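Local coordinates for protein TRAP dicarboxylate transporter, DctP subunit (Anaerococcus prevoti, PDB 4N91) that binds D-glucuronate, as both its alpha and beta anomers, and probably serves as the extracellular solute-binding component of a TRAP transporter, at residues K173-Q178 with M196-V201. Numbering follows the deposited sequence.
With BDP (beta-D-glucopyranuronic acid), chain C.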
loop_
_atom_site.group_PDB
_atom_site.type_symbol
_atom_site.label_atom_id
_atom_site.label_comp_id
_atom_site.label_asym_id
_atom_site.label_seq_id
_atom_site.Cartn_x
_atom_site.Cartn_y
_atom_site.Cartn_z
ATOM N N LYS A 173 8.635 -20.196 0.363
ATOM C CA LYS A 173 8.858 -19.039 1.211
ATOM C C LYS A 173 8.471 -17.828 0.375
ATOM O O LYS A 173 9.076 -17.570 -0.678
ATOM C CB LYS A 173 10.344 -18.918 1.562
ATOM C CG LYS A 173 10.866 -20.072 2.412
ATOM C CD LYS A 173 12.307 -19.820 2.813
ATOM C CE LYS A 173 12.940 -21.042 3.459
ATOM N NZ LYS A 173 14.271 -20.691 4.052
ATOM N N ILE A 174 7.445 -17.107 0.822
ATOM C CA ILE A 174 6.894 -16.001 0.055
ATOM C C ILE A 174 7.141 -14.725 0.818
ATOM O O ILE A 174 6.800 -14.640 1.996
ATOM C CB ILE A 174 5.378 -16.171 -0.148
ATOM C CG1 ILE A 174 5.100 -17.471 -0.908
ATOM C CG2 ILE A 174 4.789 -14.962 -0.827
ATOM C CD1 ILE A 174 5.665 -17.520 -2.326
ATOM N N ARG A 175 7.723 -13.727 0.164
ATOM C CA ARG A 175 7.951 -12.440 0.826
ATOM C C ARG A 175 6.621 -11.732 1.045
ATOM O O ARG A 175 5.732 -11.742 0.166
ATOM C CB ARG A 175 8.887 -11.545 0.011
ATOM C CG ARG A 175 9.135 -10.191 0.640
ATOM C CD ARG A 175 8.157 -9.113 0.164
ATOM N NE ARG A 175 8.362 -7.839 0.825
ATOM C CZ ARG A 175 7.692 -6.737 0.516
ATOM N NH1 ARG A 175 6.779 -6.781 -0.449
ATOM N NH2 ARG A 175 7.935 -5.606 1.162
ATOM N N VAL A 176 6.495 -11.132 2.226
ATOM C CA VAL A 176 5.396 -10.235 2.536
ATOM C C VAL A 176 5.989 -8.975 3.175
ATOM O O VAL A 176 7.181 -8.907 3.455
ATOM C CB VAL A 176 4.372 -10.872 3.477
ATOM C CG1 VAL A 176 3.725 -12.068 2.774
ATOM C CG2 VAL A 176 5.028 -11.300 4.769
ATOM N N GLN A 177 5.149 -7.965 3.349
ATOM C CA GLN A 177 5.550 -6.784 4.090
ATOM C C GLN A 177 5.626 -7.106 5.571
ATOM O O GLN A 177 5.228 -8.198 5.998
ATOM C CB GLN A 177 4.559 -5.666 3.836
ATOM C CG GLN A 177 4.457 -5.291 2.354
ATOM C CD GLN A 177 3.579 -4.072 2.151
ATOM O OE1 GLN A 177 4.008 -2.937 2.358
ATOM N NE2 GLN A 177 2.356 -4.304 1.772
ATOM N N GLN A 178 6.170 -6.175 6.352
ATOM C CA GLN A 178 6.273 -6.355 7.795
ATOM C C GLN A 178 4.904 -6.130 8.436
ATOM O O GLN A 178 4.609 -5.067 8.993
ATOM C CB GLN A 178 7.337 -5.445 8.414
ATOM C CG GLN A 178 7.711 -5.874 9.836
ATOM C CD GLN A 178 8.723 -4.962 10.514
ATOM O OE1 GLN A 178 8.392 -4.256 11.456
ATOM N NE2 GLN A 178 9.952 -4.979 10.038
HETATM N N MSE A 196 10.051 -8.603 4.781
HETATM C CA MSE A 196 11.241 -7.781 4.544
HETATM C C MSE A 196 10.820 -6.551 3.766
HETATM O O MSE A 196 9.729 -6.513 3.181
HETATM C CB MSE A 196 12.293 -8.546 3.739
HETATM C CG MSE A 196 11.829 -8.859 2.331
HETATM SE SE MSE A 196 13.067 -10.001 1.326
HETATM C CE MSE A 196 12.810 -11.626 2.279
ATOM N N GLY A 197 11.684 -5.545 3.753
ATOM C CA GLY A 197 11.403 -4.322 3.039
ATOM C C GLY A 197 11.416 -4.459 1.528
ATOM O O GLY A 197 12.066 -5.323 0.979
ATOM N N PHE A 198 10.674 -3.581 0.876
ATOM C CA PHE A 198 10.389 -3.703 -0.555
ATOM C C PHE A 198 11.673 -3.688 -1.378
ATOM O O PHE A 198 11.816 -4.439 -2.338
ATOM C CB PHE A 198 9.466 -2.563 -0.934
ATOM C CG PHE A 198 8.833 -2.671 -2.303
ATOM C CD1 PHE A 198 8.297 -3.864 -2.753
ATOM C CD2 PHE A 198 8.717 -1.555 -3.098
ATOM C CE1 PHE A 198 7.687 -3.949 -3.988
ATOM C CE2 PHE A 198 8.102 -1.636 -4.347
ATOM C CZ PHE A 198 7.585 -2.817 -4.777
ATOM N N GLY A 199 12.609 -2.809 -1.021
ATOM C CA GLY A 199 13.877 -2.737 -1.712
ATOM C C GLY A 199 14.769 -3.958 -1.688
ATOM O O GLY A 199 15.708 -4.061 -2.493
ATOM N N GLU A 200 14.497 -4.877 -0.760
ATOM C CA GLU A 200 15.245 -6.112 -0.646
ATOM C C GLU A 200 14.766 -7.255 -1.534
ATOM O O GLU A 200 15.467 -8.269 -1.708
ATOM C CB GLU A 200 15.196 -6.524 0.812
ATOM C CG GLU A 200 15.856 -5.413 1.673
ATOM C CD GLU A 200 15.279 -5.209 3.049
ATOM O OE1 GLU A 200 15.074 -6.209 3.748
ATOM O OE2 GLU A 200 15.084 -4.027 3.457
ATOM N N VAL A 201 13.561 -7.113 -2.068
ATOM C CA VAL A 201 12.874 -8.249 -2.663
ATOM C C VAL A 201 13.546 -8.732 -3.947
ATOM O O VAL A 201 13.686 -9.937 -4.140
ATOM C CB VAL A 201 11.383 -7.914 -2.903
ATOM C CG1 VAL A 201 10.673 -9.071 -3.585
ATOM C CG2 VAL A 201 10.700 -7.530 -1.606
HETATM C C1 BDP C . 3.638 -1.617 -3.175
HETATM C C2 BDP C . 3.214 -0.516 -2.317
HETATM C C3 BDP C . 4.355 -0.056 -1.456
HETATM C C4 BDP C . 4.850 -1.121 -0.638
HETATM C C5 BDP C . 5.223 -2.265 -1.499
HETATM C C6 BDP C . 5.620 -3.511 -0.666
HETATM O O2 BDP C . 3.040 0.583 -3.297
HETATM O O3 BDP C . 3.930 1.074 -0.626
HETATM O O4 BDP C . 5.861 -0.777 0.161
HETATM O O5 BDP C . 4.088 -2.681 -2.336
HETATM O O6A BDP C . 6.542 -3.329 0.158
HETATM O O1 BDP C . 2.434 -2.179 -3.755
HETATM O O6B BDP C . 5.183 -4.633 -1.009
#
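The backbones of Val176 and Met196 are tied by one hydrogen bond, Met196 N to Val176 O at 3.2 Å, where the two parallel strands 173-176 and 192-195 run out into loops. This is the sugar-acid pocket of a TRAP solute-binding protein, and Arg175 is one of the residues that hold the ligand, here by its carboxylate. With CG anti to the backbone N (chi1 179°) and a bend at chi2 of -92°, the arginine reaches along the 196-201 loop to the ligand. Its NE and NH2 together grip Met196 O side-on, in the guanidinium plane, NH2 being the nearer at 2.8 Å. That fixes the group's rotation and presents NH1 and NH2 to the beta-glucuronate carboxylate, which it holds by two nearly straight hydrogen bonds, NH1 to O6B and NH2 to O6A. Val201 CG2 lies over one guanidinium face, 3.4 Å from NE, while selenomethionine Met196 lays its CG against Arg175 CG. A leucine in place of Arg175 would probably leave the carboxylate without this positive partner and Met196 O without both side-chain donors. Arg154 also bonds the sugar, and Gln177 lies alongside its carboxylate. Phe198 forms another part of the pocket wall: its ring lies flat against the sugar, with ligand C5 3.6 Å above the plane, over the ring centre.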